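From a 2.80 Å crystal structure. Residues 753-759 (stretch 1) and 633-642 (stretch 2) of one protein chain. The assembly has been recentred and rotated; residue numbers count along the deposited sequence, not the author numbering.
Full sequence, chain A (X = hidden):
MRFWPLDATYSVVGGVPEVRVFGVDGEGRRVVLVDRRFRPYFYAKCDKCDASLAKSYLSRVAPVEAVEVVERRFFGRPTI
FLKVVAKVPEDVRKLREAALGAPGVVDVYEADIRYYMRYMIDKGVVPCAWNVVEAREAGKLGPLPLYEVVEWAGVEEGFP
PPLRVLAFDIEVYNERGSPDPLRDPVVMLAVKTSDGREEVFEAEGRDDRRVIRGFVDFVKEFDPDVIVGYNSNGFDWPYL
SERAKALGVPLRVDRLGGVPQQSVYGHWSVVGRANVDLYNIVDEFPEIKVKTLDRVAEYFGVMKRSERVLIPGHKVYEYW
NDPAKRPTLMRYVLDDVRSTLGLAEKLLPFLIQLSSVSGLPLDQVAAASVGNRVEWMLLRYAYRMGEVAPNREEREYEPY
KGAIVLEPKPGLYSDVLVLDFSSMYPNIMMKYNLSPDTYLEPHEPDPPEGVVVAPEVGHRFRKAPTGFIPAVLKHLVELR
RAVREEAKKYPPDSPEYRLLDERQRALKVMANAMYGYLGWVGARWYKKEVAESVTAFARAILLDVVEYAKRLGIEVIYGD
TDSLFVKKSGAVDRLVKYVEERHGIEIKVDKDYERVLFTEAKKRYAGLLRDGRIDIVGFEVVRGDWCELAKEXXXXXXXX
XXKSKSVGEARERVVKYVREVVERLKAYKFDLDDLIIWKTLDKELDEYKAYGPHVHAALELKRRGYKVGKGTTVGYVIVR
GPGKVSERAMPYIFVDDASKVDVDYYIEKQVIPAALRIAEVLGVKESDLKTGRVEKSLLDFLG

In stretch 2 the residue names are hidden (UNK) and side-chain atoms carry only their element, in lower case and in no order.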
# COMPACT_ATOMS: atom_id res chain seq x y z
N PRO A 753 -29.99 -13.42 1.98
CA PRO A 753 -28.96 -13.18 3.01
C PRO A 753 -28.05 -12.00 2.73
O PRO A 753 -27.57 -11.37 3.69
CB PRO A 753 -28.17 -14.50 3.02
CG PRO A 753 -29.14 -15.51 2.59
CD PRO A 753 -29.99 -14.83 1.56
N ALA A 754 -27.78 -11.67 1.47
CA ALA A 754 -26.97 -10.48 1.19
C ALA A 754 -27.71 -9.22 1.63
O ALA A 754 -27.11 -8.32 2.23
CB ALA A 754 -26.62 -10.41 -0.29
N ALA A 755 -29.01 -9.14 1.33
CA ALA A 755 -29.82 -8.05 1.86
C ALA A 755 -29.98 -8.16 3.37
O ALA A 755 -30.07 -7.13 4.05
CB ALA A 755 -31.19 -8.03 1.17
N LEU A 756 -30.02 -9.38 3.90
CA LEU A 756 -30.12 -9.58 5.34
C LEU A 756 -28.81 -9.30 6.07
O LEU A 756 -28.83 -9.24 7.30
CB LEU A 756 -30.58 -11.00 5.66
CG LEU A 756 -32.01 -11.38 5.29
CD1 LEU A 756 -32.39 -12.66 6.01
CD2 LEU A 756 -32.98 -10.25 5.63
N ARG A 757 -27.69 -9.15 5.37
CA ARG A 757 -26.51 -8.67 6.08
C ARG A 757 -26.64 -7.20 6.46
O ARG A 757 -25.87 -6.71 7.29
CB ARG A 757 -25.24 -8.90 5.27
CG ARG A 757 -23.99 -8.88 6.14
CD ARG A 757 -22.69 -9.01 5.38
NE ARG A 757 -21.56 -8.88 6.29
CZ ARG A 757 -20.28 -8.99 5.95
NH1 ARG A 757 -19.95 -9.23 4.69
NH2 ARG A 757 -19.34 -8.85 6.87
N ILE A 758 -27.61 -6.50 5.88
CA ILE A 758 -28.03 -5.21 6.39
C ILE A 758 -29.48 -5.36 6.83
O ILE A 758 -30.40 -4.85 6.18
CB ILE A 758 -27.87 -4.07 5.37
CG1 ILE A 758 -26.46 -4.09 4.77
CG2 ILE A 758 -28.12 -2.74 6.03
CD1 ILE A 758 -26.36 -4.82 3.46
N ALA A 759 -29.69 -6.10 7.91
CA ALA A 759 -31.04 -6.35 8.40
C ALA A 759 -31.17 -5.84 9.83
O ALA A 759 -31.60 -6.57 10.73
CB ALA A 759 -31.38 -7.83 8.32
N UNK A 633 -26.76 -6.67 -5.17
CA UNK A 633 -27.86 -6.44 -4.24
C UNK A 633 -27.39 -6.11 -2.83
O UNK A 633 -28.19 -5.62 -2.03
c UNK A 633 -28.85 -7.63 -4.22
c UNK A 633 -28.18 -8.89 -3.73
c UNK A 633 -29.46 -7.83 -5.60
N UNK A 634 -26.12 -6.37 -2.49
CA UNK A 634 -25.61 -5.85 -1.23
C UNK A 634 -25.41 -4.34 -1.31
O UNK A 634 -25.79 -3.60 -0.39
c UNK A 634 -24.28 -6.49 -0.85
c UNK A 634 -24.02 -6.43 0.64
o UNK A 634 -21.79 -7.20 0.24
n UNK A 634 -22.62 -7.46 2.31
c UNK A 634 -22.71 -7.07 1.05
N UNK A 635 -24.83 -3.87 -2.41
CA UNK A 635 -25.02 -2.48 -2.82
C UNK A 635 -26.49 -2.28 -3.16
O UNK A 635 -27.30 -3.19 -2.95
c UNK A 635 -22.66 -1.72 -3.72
c UNK A 635 -21.88 -2.85 -3.05
c UNK A 635 -21.96 -1.30 -5.00
c UNK A 635 -24.11 -2.13 -4.01
N UNK A 636 -26.87 -1.10 -3.65
CA UNK A 636 -28.28 -0.79 -3.90
C UNK A 636 -29.05 -0.79 -2.58
O UNK A 636 -29.60 0.24 -2.18
c UNK A 636 -28.91 -1.78 -4.89
c UNK A 636 -28.82 -1.30 -6.32
o UNK A 636 -29.70 -0.59 -6.81
n UNK A 636 -27.76 -1.70 -7.01
N UNK A 637 -29.10 -1.94 -1.90
CA UNK A 637 -29.71 -2.01 -0.57
C UNK A 637 -29.07 -0.99 0.36
O UNK A 637 -29.75 -0.21 1.03
c UNK A 637 -30.68 -4.33 -0.59
c UNK A 637 -29.73 -3.41 1.53
c UNK A 637 -29.60 -3.44 0.01
N UNK A 638 -27.73 -0.98 0.42
CA UNK A 638 -27.03 0.05 1.18
C UNK A 638 -27.37 1.43 0.64
O UNK A 638 -27.64 2.36 1.40
c UNK A 638 -25.18 -1.44 2.00
c UNK A 638 -24.76 1.00 1.67
c UNK A 638 -25.51 -0.22 1.16
N UNK A 639 -27.37 1.58 -0.69
CA UNK A 639 -27.67 2.87 -1.29
C UNK A 639 -29.14 3.26 -1.11
O UNK A 639 -29.45 4.45 -1.00
c UNK A 639 -27.31 4.22 -3.44
c UNK A 639 -27.31 2.85 -2.78
o UNK A 639 -26.47 5.31 -5.38
o UNK A 639 -25.85 3.23 -5.03
c UNK A 639 -26.48 4.26 -4.71
N UNK A 640 -30.05 2.29 -1.06
CA UNK A 640 -31.45 2.61 -0.79
C UNK A 640 -31.64 3.06 0.65
O UNK A 640 -32.39 4.00 0.91
c UNK A 640 -33.54 2.12 -3.18
c UNK A 640 -32.63 1.07 -2.56
c UNK A 640 -33.23 -0.31 -2.68
c UNK A 640 -32.34 1.40 -1.10
N UNK A 641 -30.98 2.39 1.60
CA UNK A 641 -31.12 2.75 3.00
C UNK A 641 -30.50 4.12 3.27
O UNK A 641 -31.06 4.94 4.00
c UNK A 641 -30.57 -0.87 4.23
c UNK A 641 -31.31 0.36 3.78
c UNK A 641 -30.50 1.66 3.90
c UNK A 641 -30.44 2.11 5.35
N UNK A 642 -29.34 4.39 2.67
CA UNK A 642 -28.64 5.65 2.92
C UNK A 642 -29.36 6.84 2.30
O UNK A 642 -29.19 7.97 2.78
c UNK A 642 -26.23 4.72 3.18
c UNK A 642 -27.21 5.58 2.39
c UNK A 642 -24.91 4.60 2.44
c UNK A 642 -26.02 5.29 4.58

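Position 633 has three side-chain carbons, one attached to the main chain and carrying the other two. One of the end carbons lies 4.1 Å from Ala754 CB. A fork at CB without further atoms is valine, Val633.

Position 634 has three carbons in a row, the third carrying one oxygen and one nitrogen. Its CA-to-CB bond points sideways, but the extended chain brings its end nearer to stretch 1. The second carbon is 4.0 Å from Ala754 O and 4.0 Å from Ile758 CD1. The nitrogen comes to 3.4 Å from Arg757 CD, with no hydrogen bond across. The oxygen is hydrogen-bonded elsewhere in the structure. This is a glutamine, Gln634.

Position 635 has four carbons, forked at the second. Its CA-to-CB bond points away from stretch 1, and the side chain touches nothing there. It is a leucine, Leu635.

Position 636 has two carbons, the second carrying one oxygen and one nitrogen. It is too far from stretch 1 for contact. The short amide is asparagine, Asn636. Its positive phi of 63° accompanies a kink in the helix.

Position 637 again has three carbons, forked at the first. Its CA-to-CB bond points toward stretch 1, with one end carbon 4.1 Å from Ala755 CB and the other 4.1 Å from Ile758 CD1. It is a valine, Val637.

Position 638 has the same three-carbon fork. One end carbon is 3.9 Å from Ile758 CD1. It is also a valine, Val638.

Position 639 has three carbons, the third carrying two oxygens. It makes no contact with stretch 1. The carboxylate at this length is glutamate, Glu639.

Position 640 has four carbons, forked at the second, and stays out of reach. It is a leucine, Leu640.

Position 641 has four carbons, forked at the first, with one arm two carbons long. The end of that arm lies 3.6 Å from Ile758 CG2. This branching is isoleucine, Ile641.

Position 642 has four carbons, forked at the second. It is buried but does not touch stretch 1. It is a leucine, Leu642.

The contact is mainly apolar packing, with no hydrogen bonds between the stretches. Ile758 is its centre: its side chain meets Gln634, Val637, Val638 and Ile641. The small side chains of Ala754 and Ala755 pack on Val633 and Val637, and the backbones come close at Ala754 and Gln634, whose CA atoms are 5.4 Å apart. Gln634 adds its aliphatic part to this packing, while its amide lies beside Arg757. Together the two stretches bury 372 Å².

Stretch 2 (633-642) VQLNVVELIL
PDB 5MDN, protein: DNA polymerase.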